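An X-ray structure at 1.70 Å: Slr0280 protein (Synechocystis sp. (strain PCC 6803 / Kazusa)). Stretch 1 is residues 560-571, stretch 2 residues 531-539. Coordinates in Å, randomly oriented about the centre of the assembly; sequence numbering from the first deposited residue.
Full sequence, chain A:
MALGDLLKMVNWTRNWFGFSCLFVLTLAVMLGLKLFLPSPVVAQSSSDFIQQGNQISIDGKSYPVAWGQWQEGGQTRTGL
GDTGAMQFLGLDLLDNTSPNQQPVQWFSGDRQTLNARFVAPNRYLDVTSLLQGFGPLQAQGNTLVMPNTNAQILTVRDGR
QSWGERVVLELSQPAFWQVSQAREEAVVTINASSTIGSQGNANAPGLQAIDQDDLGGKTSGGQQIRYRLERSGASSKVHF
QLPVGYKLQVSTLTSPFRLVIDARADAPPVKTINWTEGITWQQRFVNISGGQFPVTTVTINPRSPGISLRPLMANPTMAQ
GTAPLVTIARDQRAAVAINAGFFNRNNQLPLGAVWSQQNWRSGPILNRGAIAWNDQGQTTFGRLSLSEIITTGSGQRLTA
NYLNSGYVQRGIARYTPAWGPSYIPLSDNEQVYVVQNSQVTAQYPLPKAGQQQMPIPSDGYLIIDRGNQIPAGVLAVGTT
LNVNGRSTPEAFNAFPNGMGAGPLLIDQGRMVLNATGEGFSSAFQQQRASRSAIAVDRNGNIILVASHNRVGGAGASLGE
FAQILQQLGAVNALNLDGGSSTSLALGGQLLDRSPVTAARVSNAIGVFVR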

# COMPACT_ATOMS: atom_id res chain seq x y z
N GLU A 560 19.86 -2.80 8.47
CA GLU A 560 19.23 -4.11 8.56
C GLU A 560 18.25 -4.35 7.42
O GLU A 560 18.22 -5.45 6.86
CB GLU A 560 18.53 -4.28 9.92
CG GLU A 560 19.54 -4.45 11.06
CD GLU A 560 18.91 -4.34 12.45
OE1 GLU A 560 17.85 -3.69 12.58
OE2 GLU A 560 19.51 -4.88 13.42
N PHE A 561 17.47 -3.34 7.08
CA PHE A 561 16.51 -3.47 5.99
C PHE A 561 17.24 -3.72 4.66
O PHE A 561 16.81 -4.54 3.87
CB PHE A 561 15.59 -2.24 5.91
CG PHE A 561 14.39 -2.42 5.00
CD1 PHE A 561 13.65 -3.60 5.03
CD2 PHE A 561 14.00 -1.40 4.15
CE1 PHE A 561 12.54 -3.78 4.19
CE2 PHE A 561 12.89 -1.56 3.32
CZ PHE A 561 12.16 -2.75 3.33
N ALA A 562 18.36 -3.02 4.45
CA ALA A 562 19.20 -3.27 3.27
C ALA A 562 19.68 -4.72 3.22
O ALA A 562 19.69 -5.35 2.16
CB ALA A 562 20.37 -2.31 3.23
N GLN A 563 20.07 -5.25 4.37
CA GLN A 563 20.49 -6.65 4.44
C GLN A 563 19.33 -7.58 4.15
O GLN A 563 19.49 -8.60 3.47
CB GLN A 563 21.12 -6.94 5.80
CG GLN A 563 22.41 -6.15 6.05
CD GLN A 563 23.01 -6.40 7.43
OE1 GLN A 563 22.33 -6.85 8.35
NE2 GLN A 563 24.30 -6.11 7.57
N ILE A 564 18.15 -7.25 4.68
CA ILE A 564 16.95 -8.04 4.39
C ILE A 564 16.69 -8.11 2.88
O ILE A 564 16.43 -9.19 2.34
CB ILE A 564 15.70 -7.47 5.14
CG1 ILE A 564 15.79 -7.81 6.64
CG2 ILE A 564 14.41 -8.03 4.53
CD1 ILE A 564 14.83 -7.01 7.53
N LEU A 565 16.77 -6.97 2.21
CA LEU A 565 16.49 -6.88 0.78
C LEU A 565 17.55 -7.62 -0.04
O LEU A 565 17.23 -8.26 -1.03
CB LEU A 565 16.41 -5.41 0.33
CG LEU A 565 15.20 -4.66 0.92
CD1 LEU A 565 15.41 -3.16 0.81
CD2 LEU A 565 13.90 -5.08 0.25
N GLN A 566 18.81 -7.53 0.39
CA GLN A 566 19.87 -8.31 -0.25
C GLN A 566 19.57 -9.80 -0.14
O GLN A 566 19.70 -10.54 -1.12
CB GLN A 566 21.21 -7.96 0.38
CG GLN A 566 22.40 -8.67 -0.24
CD GLN A 566 23.71 -8.22 0.37
OE1 GLN A 566 23.85 -8.16 1.60
NE2 GLN A 566 24.67 -7.89 -0.48
N GLN A 567 19.14 -10.25 1.03
CA GLN A 567 18.71 -11.64 1.24
C GLN A 567 17.54 -12.06 0.34
O GLN A 567 17.42 -13.23 -0.04
CB GLN A 567 18.34 -11.85 2.71
CG GLN A 567 19.51 -12.18 3.60
CD GLN A 567 20.09 -13.54 3.27
OE1 GLN A 567 19.44 -14.57 3.47
NE2 GLN A 567 21.30 -13.55 2.73
N LEU A 568 16.68 -11.11 0.01
CA LEU A 568 15.53 -11.39 -0.85
C LEU A 568 15.90 -11.43 -2.32
O LEU A 568 15.06 -11.75 -3.17
CB LEU A 568 14.45 -10.34 -0.63
CG LEU A 568 13.76 -10.41 0.72
CD1 LEU A 568 12.85 -9.19 0.92
CD2 LEU A 568 12.97 -11.70 0.82
N GLY A 569 17.14 -11.09 -2.63
CA GLY A 569 17.64 -11.16 -4.00
C GLY A 569 17.58 -9.84 -4.74
O GLY A 569 17.64 -9.80 -5.97
N ALA A 570 17.46 -8.74 -4.00
CA ALA A 570 17.38 -7.44 -4.65
C ALA A 570 18.71 -7.05 -5.29
O ALA A 570 19.74 -7.10 -4.63
CB ALA A 570 16.94 -6.38 -3.65
N VAL A 571 18.68 -6.66 -6.56
CA VAL A 571 19.88 -6.07 -7.18
C VAL A 571 19.84 -4.54 -7.15
O VAL A 571 20.88 -3.89 -7.13
CB VAL A 571 20.10 -6.57 -8.63
CG1 VAL A 571 20.16 -8.08 -8.64
CG2 VAL A 571 19.00 -6.10 -9.54
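Stretch 2 531-539: RSAIAVDRN

Stretch 2 is an extended segment that lies along the helix of stretch 1 and then meets the loop that follows it. Residues 531-536 form a strand. Residues 560-567 are helical, part of a helix that begins earlier in the chain. The two axes approach to 10.2 Å, and their N-to-C directions differ by 45°, with a signed crossing angle of -45°. The chains thus run in broadly the same sense. At the start, the CA atoms of F561 and R531 are 7.3 Å apart. By A570 and D537 the CA-CA distance has fallen to 4.7 Å. Together the stretches bury 536 Å² of surface.

F561 and V571 have the most surface covered in stretch 1, and R538 in stretch 2. F561 is buried, with chi1 in the t well, and its CA-CB bond points toward the strand. R531 CB sits over one face of the F561 ring, 3.3 Å from the ring centroid and 6° off the normal. This is a CH-pi contact. The R531 side chain then leads away, and its guanidinium is hydrogen-bonded elsewhere in the structure. S532 O lies at the ring edge, 3.4 Å from F561 CE2. A533 CB is 3.5 Å from F561 CE2.

The strand alternates in the usual way. The CA-CB bonds of R531, A533 and A535 point toward stretch 1, while those of S532 and I534 point away. The small A533 also meets the next turn of the helix, with its CB 3.8 Å from L565 CD1. Further along, A535 CB packs on A570 CB at 3.8 Å.

The helix closes with a Schellman motif. G569 has positive phi (96°), and two bonds run back into the last turn: G569 N to Q566 O at 3.0 Å and A570 N to L565 O at 3.0 Å. At these backbone angles a CB would be jammed against the preceding carbonyl, which calls for glycine. G569 O makes a CA-H...O contact with D537 CA at 3.5 Å.

V571 then joins the two backbones. V571 N donates a hydrogen bond to V536 O at 2.9 Å, with an N-H...O angle of 157°. Its m rotamer sets V571 CG2 3.9 Å from V536 CG2 and 3.6 Å from D537 O. V571 CG1 lies 3.7 Å from R538 CD and over one face of the R538 guanidinium. R538 starts sideways, but its end comes nearer, so this exposed side chain covers V571.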

# COMPACT_ATOMS: atom_id res chain seq x y z
N ARG A 531 9.19 -1.18 7.73
CA ARG A 531 9.78 -0.68 6.47
C ARG A 531 9.02 -1.14 5.22
O ARG A 531 8.42 -2.22 5.19
CB ARG A 531 11.25 -1.09 6.35
CG ARG A 531 12.13 -0.73 7.55
CD ARG A 531 12.42 0.78 7.61
NE ARG A 531 13.24 1.06 8.79
CZ ARG A 531 13.60 2.27 9.20
NH1 ARG A 531 13.25 3.35 8.52
NH2 ARG A 531 14.33 2.38 10.31
N SER A 532 9.05 -0.29 4.20
CA SER A 532 8.53 -0.63 2.87
C SER A 532 9.63 -0.42 1.85
O SER A 532 10.49 0.45 2.01
CB SER A 532 7.33 0.27 2.50
OG SER A 532 6.22 0.03 3.35
N ALA A 533 9.63 -1.22 0.79
CA ALA A 533 10.59 -1.01 -0.29
C ALA A 533 10.03 -1.45 -1.61
O ALA A 533 9.09 -2.26 -1.68
CB ALA A 533 11.93 -1.75 -0.00
N ILE A 534 10.61 -0.91 -2.68
CA ILE A 534 10.42 -1.45 -4.01
C ILE A 534 11.80 -1.82 -4.56
O ILE A 534 12.76 -1.05 -4.43
CB ILE A 534 9.67 -0.49 -4.97
CG1 ILE A 534 9.53 -1.14 -6.36
CG2 ILE A 534 10.36 0.88 -5.05
CD1 ILE A 534 8.49 -0.48 -7.21
N ALA A 535 11.90 -3.01 -5.14
CA ALA A 535 13.18 -3.51 -5.60
C ALA A 535 13.01 -4.26 -6.91
O ALA A 535 11.88 -4.61 -7.30
CB ALA A 535 13.80 -4.42 -4.55
N VAL A 536 14.12 -4.48 -7.59
CA VAL A 536 14.11 -5.41 -8.72
C VAL A 536 15.15 -6.51 -8.50
O VAL A 536 16.23 -6.24 -7.98
CB VAL A 536 14.33 -4.70 -10.08
CG1 VAL A 536 13.26 -3.63 -10.30
CG2 VAL A 536 15.71 -4.07 -10.14
N ASP A 537 14.80 -7.74 -8.88
CA ASP A 537 15.72 -8.88 -8.76
C ASP A 537 16.55 -9.12 -10.03
O ASP A 537 16.54 -8.30 -10.94
CB ASP A 537 14.98 -10.16 -8.34
CG ASP A 537 13.99 -10.67 -9.40
OD1 ASP A 537 14.10 -10.35 -10.61
OD2 ASP A 537 13.09 -11.44 -9.00
N ARG A 538 17.25 -10.26 -10.07
CA ARG A 538 18.11 -10.65 -11.19
C ARG A 538 17.36 -10.75 -12.51
O ARG A 538 17.92 -10.48 -13.58
CB ARG A 538 18.75 -12.01 -10.89
CG ARG A 538 19.04 -12.25 -9.41
CD ARG A 538 20.41 -11.73 -9.02
NE ARG A 538 20.62 -11.76 -7.57
CZ ARG A 538 21.70 -11.29 -6.96
NH1 ARG A 538 22.70 -10.76 -7.67
NH2 ARG A 538 21.80 -11.36 -5.63
N ASN A 539 16.09 -11.14 -12.43
CA ASN A 539 15.27 -11.38 -13.61
C ASN A 539 14.57 -10.12 -14.08
O ASN A 539 13.86 -10.11 -15.10
CB ASN A 539 14.24 -12.46 -13.31
CG ASN A 539 14.85 -13.65 -12.58
OD1 ASN A 539 14.39 -14.04 -11.50
ND2 ASN A 539 15.88 -14.25 -13.17